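Local coordinates for protein phosphoinositol-specific phospholipase C (Pseudomonas sp., PDB 5FYR) that probably cleaves phosphoinositides or related inositol phosphodiesters, binding the inositol ring beside a calcium ion at the mouth of a TIM-barrel-like fold, at residues Q22-N27 and L279-R284; S43-E48 and F112-I117; N216-I221 and K246-Q251. One frame throughout, in Å; residues are numbered along the deposited sequence. Where two conformers were deposited one is given.

Contact 1: Q22-N27 and L279-R284; sequences QVACHN and LSAYYR. With CA (calcium ion), chain F; INS (1,2,3,4,5,6-hexahydroxy-cyclohexane), chain E.
Two neighbouring parallel strands of the TIM-barrel-like fold, Gln22-Cys25 and Leu279-Tyr282, run out together to the calcium and inositol site. Their pairing starts where Ser280 N donates a hydrogen bond to Gln22 O, and Ala24 N donates one to Ser280 O at 2.8 Å. Tyr282 N then bonds to Ala24 O. The last bond, His26 N to Tyr282 O, is the most bent (136° at the hydrogen), its donor standing above the carbonyl plane where the strands end. Ala24 and Ala281 share one sheet face with Leu279, whose CD2 lies alongside the Gln22 amide, 3.6 Å from NE2; OE1 of that amide bonds to Thr46. Val23, on the opposite face, sends CG1 to Tyr282 CD1, the two side chains crossing at about a right angle.

Past the strand ends, His26 and Tyr283 form an offset stack, centroids 4.2 Å apart and planes 15° from parallel. The imidazole reaches the phenol because His26 CG is anti to the backbone N (chi1 -177°), and His26 CE1 comes to 3.2 Å from Tyr283 OH. Water 2 links His26 ND1 to Ala281 O, a link that is likely to steady the ring's rotation, while INS O2 lies at the ring edge, 3.3 Å from His26 NE2. Next door, Asn27 OD1 binds calcium at 2.4 Å, sharing the metal with Glu48, Asp50 and Asp119.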
loop_
_atom_site.group_PDB
_atom_site.type_symbol
_atom_site.label_atom_id
_atom_site.label_comp_id
_atom_site.label_asym_id
_atom_site.label_seq_id
_atom_site.Cartn_x
_atom_site.Cartn_y
_atom_site.Cartn_z
ATOM N N GLN A 22 -10.925 5.964 2.026
ATOM C CA GLN A 22 -10.284 5.897 3.341
ATOM C C GLN A 22 -9.348 7.085 3.528
ATOM O O GLN A 22 -8.643 7.558 2.574
ATOM C CB GLN A 22 -9.372 4.675 3.443
ATOM C CG GLN A 22 -9.999 3.371 3.110
ATOM C CD GLN A 22 -9.084 2.226 3.413
ATOM O OE1 GLN A 22 -8.420 2.210 4.488
ATOM N NE2 GLN A 22 -9.075 1.220 2.539
ATOM N N VAL A 23 -9.259 7.499 4.783
ATOM C CA VAL A 23 -8.132 8.280 5.268
ATOM C C VAL A 23 -6.978 7.310 5.503
ATOM O O VAL A 23 -7.110 6.280 6.144
ATOM C CB VAL A 23 -8.431 8.971 6.590
ATOM C CG1 VAL A 23 -7.274 9.821 7.107
ATOM C CG2 VAL A 23 -9.637 9.886 6.471
ATOM N N ALA A 24 -5.832 7.684 4.978
ATOM C CA ALA A 24 -4.594 6.919 5.112
ATOM C C ALA A 24 -3.566 7.807 5.810
ATOM O O ALA A 24 -3.679 9.016 5.820
ATOM C CB ALA A 24 -4.086 6.521 3.727
ATOM N N CYS A 25 -2.549 7.173 6.401
ATOM C CA CYS A 25 -1.451 7.946 6.920
ATOM C C CYS A 25 -0.437 8.326 5.845
ATOM O O CYS A 25 -0.350 7.670 4.765
ATOM C CB CYS A 25 -0.745 7.211 8.049
ATOM S SG CYS A 25 0.634 6.216 7.536
ATOM N N HIS A 26 0.336 9.368 6.121
ATOM C CA HIS A 26 1.503 9.662 5.330
ATOM C C HIS A 26 2.728 9.608 6.278
ATOM O O HIS A 26 2.862 10.415 7.214
ATOM C CB HIS A 26 1.372 11.047 4.713
ATOM C CG HIS A 26 2.506 11.432 3.805
ATOM N ND1 HIS A 26 2.504 12.618 3.111
ATOM C CD2 HIS A 26 3.628 10.773 3.401
ATOM C CE1 HIS A 26 3.617 12.724 2.402
ATOM N NE2 HIS A 26 4.309 11.616 2.556
ATOM N N ASN A 27 3.597 8.622 6.038
ATOM C CA ASN A 27 4.834 8.488 6.786
ATOM C C ASN A 27 4.609 8.300 8.275
ATOM O O ASN A 27 5.396 8.735 9.115
ATOM C CB ASN A 27 5.794 9.611 6.541
ATOM C CG ASN A 27 6.481 9.580 5.197
ATOM O OD1 ASN A 27 6.245 8.752 4.333
ATOM N ND2 ASN A 27 7.395 10.478 5.054
ATOM N N LEU A 279 -7.537 6.155 -1.375
ATOM C CA LEU A 279 -6.663 6.289 -0.223
ATOM C C LEU A 279 -6.069 7.698 -0.194
ATOM O O LEU A 279 -5.276 8.085 -1.077
ATOM C CB LEU A 279 -5.542 5.267 -0.290
ATOM C CG LEU A 279 -5.922 3.821 -0.507
ATOM C CD1 LEU A 279 -4.621 2.987 -0.603
ATOM C CD2 LEU A 279 -6.860 3.298 0.606
ATOM N N SER A 280 -6.485 8.489 0.795
ATOM C CA SER A 280 -6.034 9.864 0.897
ATOM C C SER A 280 -5.069 10.003 2.041
ATOM O O SER A 280 -5.456 9.839 3.203
ATOM C CB SER A 280 -7.237 10.803 1.182
ATOM O OG SER A 280 -8.086 10.907 0.066
ATOM N N ALA A 281 -3.795 10.211 1.708
ATOM C CA ALA A 281 -2.742 10.151 2.697
ATOM C C ALA A 281 -2.529 11.481 3.383
ATOM O O ALA A 281 -2.291 12.484 2.711
ATOM C CB ALA A 281 -1.448 9.652 2.039
ATOM N N TYR A 282 -2.631 11.488 4.723
ATOM C CA TYR A 282 -2.386 12.688 5.526
ATOM C C TYR A 282 -1.373 12.472 6.630
ATOM O O TYR A 282 -1.370 11.439 7.308
ATOM C CB TYR A 282 -3.669 13.106 6.247
ATOM C CG TYR A 282 -4.832 13.506 5.381
ATOM C CD1 TYR A 282 -5.712 12.555 4.863
ATOM C CD2 TYR A 282 -5.083 14.835 5.120
ATOM C CE1 TYR A 282 -6.793 12.949 4.116
ATOM C CE2 TYR A 282 -6.120 15.254 4.350
ATOM C CZ TYR A 282 -6.995 14.315 3.863
ATOM O OH TYR A 282 -8.084 14.701 3.095
ATOM N N TYR A 283 -0.530 13.476 6.857
ATOM C CA TYR A 283 0.329 13.467 8.013
ATOM C C TYR A 283 -0.476 13.434 9.292
ATOM O O TYR A 283 -0.218 12.586 10.199
ATOM C CB TYR A 283 1.224 14.674 8.044
ATOM C CG TYR A 283 2.213 14.796 6.908
ATOM C CD1 TYR A 283 3.257 13.891 6.778
ATOM C CD2 TYR A 283 2.122 15.823 5.978
ATOM C CE1 TYR A 283 4.171 13.995 5.772
ATOM C CE2 TYR A 283 3.038 15.932 4.947
ATOM C CZ TYR A 283 4.099 15.046 4.863
ATOM O OH TYR A 283 5.031 15.168 3.835
ATOM N N ARG A 284 -1.486 14.306 9.372
ATOM C CA ARG A 284 -2.339 14.369 10.551
ATOM C C ARG A 284 -3.635 13.577 10.277
ATOM O O ARG A 284 -4.706 14.152 10.109
ATOM C CB ARG A 284 -2.572 15.831 10.915
ATOM C CG ARG A 284 -1.325 16.596 11.296
ATOM C CD ARG A 284 -1.550 18.103 11.224
ATOM N NE ARG A 284 -2.382 18.612 12.286
ATOM C CZ ARG A 284 -2.858 19.874 12.369
ATOM N NH1 ARG A 284 -2.633 20.838 11.422
ATOM N NH2 ARG A 284 -3.599 20.177 13.420
HETATM CA CA CA F . 7.024 7.775 2.276
HETATM C C1 INS E . 6.523 10.271 -1.342
HETATM C C2 INS E . 5.467 10.047 -0.258
HETATM C C3 INS E . 4.415 9.059 -0.599
HETATM C C4 INS E . 4.870 7.891 -1.382
HETATM C C5 INS E . 5.921 8.086 -2.394
HETATM C C6 INS E . 6.982 9.042 -2.062
HETATM O O1 INS E . 7.618 10.883 -0.666
HETATM O O2 INS E . 6.201 9.546 0.876
HETATM O O3 INS E . 3.591 8.738 0.519
HETATM O O4 INS E . 3.797 7.065 -1.746
HETATM O O5 INS E . 6.340 6.930 -3.114
HETATM O O6 INS E . 7.938 9.258 -3.040
HETATM O O HOH W 1 -9.908 8.862 0.273
HETATM O O HOH W 2 0.093 13.843 2.625
HETATM O O HOH W 3 1.150 10.187 9.383
HETATM O O HOH W 4 8.608 9.636 1.856
#

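Contact 2: S43-E48 and F112-I117; sequences SVRTLE and FPITLI. With CA (calcium ion), chain F; INS (1,2,3,4,5,6-hexahydroxy-cyclohexane), chain E.
Thr115 N bonds to Arg45 O at 2.9 Å, and the exchange carries on with Leu47 N to Thr115 O and Ile117 N to Leu47 O, all three close to straight at the hydrogen. Water 5 sits among Arg45 O, Pro113 O and Thr115 OG1, with more acceptors in reach than it has protons to give. At the far end Glu48, its chain fully extended with CG anti to the backbone N (chi1 -177°), carries OE2 to the calcium at 2.3 Å. The same oxygen accepts a hydrogen bond from INS O3 at 2.7 Å, so one carboxylate oxygen holds both metal and ring, while OE1 is paired with Arg260.

These are adjacent parallel strands of the TIM-barrel-like fold, 46-52 and 114-120, which carry the calcium ligands Glu48, Asp50 and Asp119. Thr46 and Thr115 lie side by side on one sheet face, with OG1 of Thr46 3.6 Å from Thr115 CB and bonded to Gln22. Farther on, Glu48 CG passes Ile117 CG2. Leu47 CB packs on Leu116 CD2 at 3.8 Å on the other face.

Before the strands, Arg45 CG lies 3.8 Å from Phe112 CD1, and the bend at chi2 (-79°) then takes Arg45 CD to 3.6 Å from Phe112 O, the guanidinium and ring planes 54° apart. Its NH2 forms a salt bridge with Glu3, and NH1 bonds to Leu41 O. Cut back to alanine, this position would probably leave Glu3 without its charged mate and open a gap beside Phe112, where CG meets CD1 and CD meets the carbonyl O.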
loop_
_atom_site.group_PDB
_atom_site.type_symbol
_atom_site.label_atom_id
_atom_site.label_comp_id
_atom_site.label_asym_id
_atom_site.label_seq_id
_atom_site.Cartn_x
_atom_site.Cartn_y
_atom_site.Cartn_z
ATOM N N SER A 43 -6.913 4.610 14.508
ATOM C CA SER A 43 -7.559 5.664 13.720
ATOM C C SER A 43 -7.821 5.339 12.267
ATOM O O SER A 43 -8.806 5.865 11.708
ATOM C CB SER A 43 -6.720 6.957 13.760
ATOM O OG SER A 43 -6.513 7.440 15.043
ATOM N N VAL A 44 -6.964 4.518 11.638
ATOM C CA VAL A 44 -7.022 4.253 10.188
ATOM C C VAL A 44 -6.655 2.803 9.910
ATOM O O VAL A 44 -6.200 2.107 10.799
ATOM C CB VAL A 44 -6.111 5.186 9.372
ATOM C CG1 VAL A 44 -6.599 6.655 9.467
ATOM C CG2 VAL A 44 -4.668 5.023 9.788
ATOM N N ARG A 45 -6.894 2.355 8.684
ATOM C CA ARG A 45 -6.561 0.995 8.229
ATOM C C ARG A 45 -5.570 0.997 7.068
ATOM O O ARG A 45 -5.330 -0.061 6.503
ATOM C CB ARG A 45 -7.833 0.213 7.847
ATOM C CG ARG A 45 -8.747 -0.093 9.019
ATOM C CD ARG A 45 -8.296 -1.271 9.884
ATOM N NE ARG A 45 -9.059 -1.406 11.142
ATOM C CZ ARG A 45 -8.749 -0.747 12.245
ATOM N NH1 ARG A 45 -7.711 0.106 12.290
ATOM N NH2 ARG A 45 -9.468 -0.913 13.331
ATOM N N THR A 46 -4.967 2.144 6.737
ATOM C CA THR A 46 -3.959 2.236 5.667
ATOM C C THR A 46 -2.784 3.004 6.201
ATOM O O THR A 46 -2.923 4.161 6.643
ATOM C CB THR A 46 -4.543 2.895 4.405
ATOM O OG1 THR A 46 -5.623 2.085 3.904
ATOM C CG2 THR A 46 -3.487 3.038 3.337
ATOM N N LEU A 47 -1.610 2.353 6.180
ATOM C CA LEU A 47 -0.372 2.824 6.803
ATOM C C LEU A 47 0.732 2.931 5.722
ATOM O O LEU A 47 0.497 2.644 4.556
ATOM C CB LEU A 47 0.058 1.873 7.963
ATOM C CG LEU A 47 -0.856 1.854 9.250
ATOM C CD1 LEU A 47 -2.170 1.166 9.113
ATOM C CD2 LEU A 47 -0.088 1.144 10.320
ATOM N N GLU A 48 1.893 3.399 6.148
ATOM C CA GLU A 48 3.041 3.580 5.293
ATOM C C GLU A 48 4.359 3.318 6.033
ATOM O O GLU A 48 4.518 3.738 7.160
ATOM C CB GLU A 48 3.021 5.007 4.705
ATOM C CG GLU A 48 4.163 5.288 3.718
ATOM C CD GLU A 48 4.066 6.656 3.030
ATOM O OE1 GLU A 48 3.221 7.502 3.444
ATOM O OE2 GLU A 48 4.887 6.908 2.098
ATOM N N PHE A 112 -11.264 -4.829 9.460
ATOM C CA PHE A 112 -11.297 -4.260 8.128
ATOM C C PHE A 112 -9.914 -4.464 7.492
ATOM O O PHE A 112 -8.910 -4.369 8.185
ATOM C CB PHE A 112 -11.685 -2.789 8.212
ATOM C CG PHE A 112 -11.881 -2.122 6.893
ATOM C CD1 PHE A 112 -10.780 -1.667 6.189
ATOM C CD2 PHE A 112 -13.119 -1.961 6.333
ATOM C CE1 PHE A 112 -10.956 -1.064 4.944
ATOM C CE2 PHE A 112 -13.294 -1.354 5.106
ATOM C CZ PHE A 112 -12.200 -0.894 4.409
ATOM N N PRO A 113 -9.852 -4.779 6.181
ATOM C CA PRO A 113 -8.528 -5.075 5.632
ATOM C C PRO A 113 -7.548 -3.925 5.817
ATOM O O PRO A 113 -7.899 -2.753 5.618
ATOM C CB PRO A 113 -8.795 -5.313 4.144
ATOM C CG PRO A 113 -10.147 -4.646 3.881
ATOM C CD PRO A 113 -10.914 -4.912 5.159
ATOM N N ILE A 114 -6.320 -4.287 6.171
ATOM C CA ILE A 114 -5.226 -3.334 6.349
ATOM C C ILE A 114 -4.429 -3.220 5.070
ATOM O O ILE A 114 -4.052 -4.229 4.484
ATOM C CB ILE A 114 -4.303 -3.754 7.497
ATOM C CG1 ILE A 114 -5.033 -3.681 8.849
ATOM C CG2 ILE A 114 -3.037 -2.914 7.544
ATOM C CD1 ILE A 114 -4.325 -4.476 9.941
ATOM N N THR A 115 -4.190 -2.003 4.617
ATOM C CA THR A 115 -3.336 -1.753 3.448
ATOM C C THR A 115 -2.041 -1.097 3.938
ATOM O O THR A 115 -2.104 -0.084 4.636
ATOM C CB THR A 115 -4.067 -0.848 2.415
ATOM O OG1 THR A 115 -5.248 -1.537 2.004
ATOM C CG2 THR A 115 -3.186 -0.596 1.254
ATOM N N LEU A 116 -0.885 -1.676 3.572
ATOM C CA LEU A 116 0.434 -1.116 3.931
ATOM C C LEU A 116 1.156 -0.681 2.675
ATOM O O LEU A 116 1.453 -1.495 1.779
ATOM C CB LEU A 116 1.363 -2.098 4.676
ATOM C CG LEU A 116 0.769 -2.789 5.888
ATOM C CD1 LEU A 116 1.803 -3.794 6.377
ATOM C CD2 LEU A 116 0.377 -1.791 6.970
ATOM N N ILE A 117 1.436 0.606 2.638
ATOM C CA ILE A 117 2.195 1.202 1.557
ATOM C C ILE A 117 3.672 1.064 1.945
ATOM O O ILE A 117 4.128 1.647 2.938
ATOM C CB ILE A 117 1.842 2.688 1.388
ATOM C CG1 ILE A 117 0.279 2.894 1.171
ATOM C CG2 ILE A 117 2.781 3.337 0.377
ATOM C CD1 ILE A 117 -0.366 2.123 0.107
HETATM CA CA CA F . 7.024 7.775 2.276
HETATM C C1 INS E . 6.523 10.271 -1.342
HETATM C C2 INS E . 5.467 10.047 -0.258
HETATM C C3 INS E . 4.415 9.059 -0.599
HETATM C C4 INS E . 4.870 7.891 -1.382
HETATM C C5 INS E . 5.921 8.086 -2.394
HETATM C C6 INS E . 6.982 9.042 -2.062
HETATM O O1 INS E . 7.618 10.883 -0.666
HETATM O O2 INS E . 6.201 9.546 0.876
HETATM O O3 INS E . 3.591 8.738 0.519
HETATM O O4 INS E . 3.797 7.065 -1.746
HETATM O O5 INS E . 6.340 6.930 -3.114
HETATM O O6 INS E . 7.938 9.258 -3.040
HETATM O O HOH W 5 -7.224 -0.741 3.895
HETATM O O HOH W 4 8.608 9.636 1.856
#

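Contact 3: N216-I221 and K246-Q251; sequences NGQNDI and KSWAKQ
Trp248 presents one face of its indole to the turn that leads into helix 218-222. Gly217 CA sits over the six-membered ring in a CH-pi contact, 3.8 Å from the centroid and 22° off the ring normal, and Gln218 N follows over the same face, 3.4 Å from CH2. A CB at Gly217 would point away from the indole and run into Asn219 OD1. The Gln218 side chain, bent at chi2 (71°), curls round so that OE1 meets the indole at its edge, in the ring plane, 3.4 Å from CZ3.

Gln218 crosses Gln251 at about a right angle, the two amide planes turned 63° apart. NE2 of Gln218 donates to Gln251 OE1 at 3.1 Å, and Ser222 OG is a second partner for that nitrogen. Ile221 also reaches across with CD1, 3.4 Å from Gln251 CB and 3.8 Å from Trp248 CE3. Within the turn, Asp220 OD2 accepts the Asn216 backbone N-H almost straight on, through its anti lone pair.

Near the surface, the contact joins helix 218-222 and the turn before it to helix 249-254 and the residues leading into it; strand 238-242 adjoins both, Ile221 touching Asn239 and Trp248 touching Met241.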
loop_
_atom_site.group_PDB
_atom_site.type_symbol
_atom_site.label_atom_id
_atom_site.label_comp_id
_atom_site.label_asym_id
_atom_site.label_seq_id
_atom_site.Cartn_x
_atom_site.Cartn_y
_atom_site.Cartn_z
ATOM N N ASN A 216 0.849 9.947 -13.893
ATOM C CA ASN A 216 0.649 11.312 -14.384
ATOM C C ASN A 216 0.123 11.371 -15.801
ATOM O O ASN A 216 0.133 12.421 -16.446
ATOM C CB ASN A 216 1.866 12.185 -14.161
ATOM C CG ASN A 216 3.089 11.653 -14.834
ATOM O OD1 ASN A 216 3.026 11.034 -15.906
ATOM N ND2 ASN A 216 4.248 11.914 -14.220
ATOM N N GLY A 217 -0.412 10.236 -16.278
ATOM C CA GLY A 217 -1.052 10.164 -17.611
ATOM C C GLY A 217 -1.844 8.910 -17.732
ATOM O O GLY A 217 -1.676 7.965 -16.939
ATOM N N GLN A 218 -2.676 8.857 -18.749
ATOM C CA GLN A 218 -3.535 7.696 -18.957
ATOM C C GLN A 218 -2.747 6.381 -19.123
ATOM O O GLN A 218 -3.197 5.322 -18.693
ATOM C CB GLN A 218 -4.457 7.904 -20.139
ATOM C CG GLN A 218 -5.433 6.795 -20.346
ATOM C CD GLN A 218 -6.503 6.778 -19.279
ATOM O OE1 GLN A 218 -7.046 7.826 -18.891
ATOM N NE2 GLN A 218 -6.862 5.590 -18.841
ATOM N N ASN A 219 -1.606 6.461 -19.808
ATOM C CA ASN A 219 -0.812 5.288 -20.021
ATOM C C ASN A 219 -0.403 4.608 -18.702
ATOM O O ASN A 219 -0.220 3.394 -18.702
ATOM C CB ASN A 219 0.413 5.561 -20.860
ATOM C CG ASN A 219 1.372 6.511 -20.183
ATOM O OD1 ASN A 219 1.010 7.677 -19.886
ATOM N ND2 ASN A 219 2.579 6.060 -19.959
ATOM N N ASP A 220 -0.224 5.404 -17.639
ATOM C CA ASP A 220 0.092 4.874 -16.336
ATOM C C ASP A 220 -1.033 4.089 -15.664
ATOM O O ASP A 220 -0.760 3.283 -14.770
ATOM C CB ASP A 220 0.579 5.986 -15.410
ATOM C CG ASP A 220 1.799 6.724 -15.938
ATOM O OD1 ASP A 220 2.646 6.111 -16.645
ATOM O OD2 ASP A 220 1.891 7.962 -15.687
ATOM N N ILE A 221 -2.258 4.305 -16.120
ATOM C CA ILE A 221 -3.371 3.523 -15.670
ATOM C C ILE A 221 -3.571 2.342 -16.599
ATOM O O ILE A 221 -3.738 1.200 -16.097
ATOM C CB ILE A 221 -4.660 4.432 -15.621
ATOM C CG1 ILE A 221 -4.408 5.535 -14.567
ATOM C CG2 ILE A 221 -5.936 3.657 -15.347
ATOM C CD1 ILE A 221 -5.347 6.641 -14.580
ATOM N N LYS A 246 -3.606 14.400 -8.881
ATOM C CA LYS A 246 -4.783 13.761 -8.275
ATOM C C LYS A 246 -5.979 13.637 -9.201
ATOM O O LYS A 246 -6.834 12.826 -8.933
ATOM C CB LYS A 246 -5.195 14.433 -6.972
ATOM C CG LYS A 246 -5.689 15.868 -7.128
ATOM C CD LYS A 246 -6.221 16.347 -5.799
ATOM C CE LYS A 246 -6.838 17.717 -5.815
ATOM N NZ LYS A 246 -7.403 18.014 -4.468
ATOM N N SER A 247 -6.046 14.409 -10.296
ATOM C CA SER A 247 -7.134 14.267 -11.279
ATOM C C SER A 247 -7.182 12.861 -11.861
ATOM O O SER A 247 -8.275 12.359 -12.202
ATOM C CB SER A 247 -6.965 15.316 -12.387
ATOM O OG SER A 247 -5.678 15.293 -12.975
ATOM N N TRP A 248 -6.042 12.165 -11.837
ATOM C CA TRP A 248 -5.965 10.780 -12.340
ATOM C C TRP A 248 -6.704 9.751 -11.506
ATOM O O TRP A 248 -6.969 8.631 -11.970
ATOM C CB TRP A 248 -4.504 10.343 -12.664
ATOM C CG TRP A 248 -3.979 11.150 -13.797
ATOM C CD1 TRP A 248 -3.151 12.211 -13.724
ATOM C CD2 TRP A 248 -4.379 11.038 -15.202
ATOM N NE1 TRP A 248 -2.964 12.734 -14.964
ATOM C CE2 TRP A 248 -3.702 12.041 -15.894
ATOM C CE3 TRP A 248 -5.229 10.169 -15.909
ATOM C CZ2 TRP A 248 -3.916 12.275 -17.271
ATOM C CZ3 TRP A 248 -5.384 10.353 -17.278
ATOM C CH2 TRP A 248 -4.738 11.392 -17.932
ATOM N N ALA A 249 -7.041 10.101 -10.284
ATOM C CA ALA A 249 -7.810 9.196 -9.461
ATOM C C ALA A 249 -9.151 8.832 -10.068
ATOM O O ALA A 249 -9.600 7.710 -9.880
ATOM C CB ALA A 249 -7.948 9.720 -8.035
ATOM N N LYS A 250 -9.787 9.740 -10.779
ATOM C CA LYS A 250 -11.048 9.443 -11.425
ATOM C C LYS A 250 -10.888 8.302 -12.431
ATOM O O LYS A 250 -11.786 7.448 -12.569
ATOM C CB LYS A 250 -11.645 10.709 -12.061
ATOM C CG LYS A 250 -12.220 11.681 -11.065
ATOM C CD LYS A 250 -12.891 12.870 -11.698
ATOM C CE LYS A 250 -11.856 13.855 -12.222
ATOM N NZ LYS A 250 -11.198 14.672 -11.167
ATOM N N GLN A 251 -9.762 8.278 -13.130
ATOM C CA GLN A 251 -9.456 7.185 -14.082
ATOM C C GLN A 251 -9.030 5.886 -13.385
ATOM O O GLN A 251 -9.395 4.775 -13.828
ATOM C CB GLN A 251 -8.498 7.639 -15.162
ATOM C CG GLN A 251 -9.174 8.382 -16.309
ATOM C CD GLN A 251 -10.028 7.469 -17.138
ATOM O OE1 GLN A 251 -9.575 6.386 -17.616
ATOM N NE2 GLN A 251 -11.304 7.738 -17.089
#

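From the N terminus the chain enters strand 20-25, whose end, with the loop just after it, is one half of contact 1; its partner, 279-284, comes more than 250 residues later, so this contact closes a loop round nearly the whole fold. Contacts 2 and 3 both nest inside it. Contact 2 closes first, joining strand 46-52 to strand 114-120; contact 3 follows in series, bringing helix 218-222 to helix 249-254. None of them cross. Contacts 1 and 2 touch, Asn27 N lying 2.9 Å from Glu48 OE1 in a probable hydrogen bond, and share calcium and inositol. Contact 3 is remote, its nearest atoms about 8 Å from contact 1 and about 13 Å from contact 2.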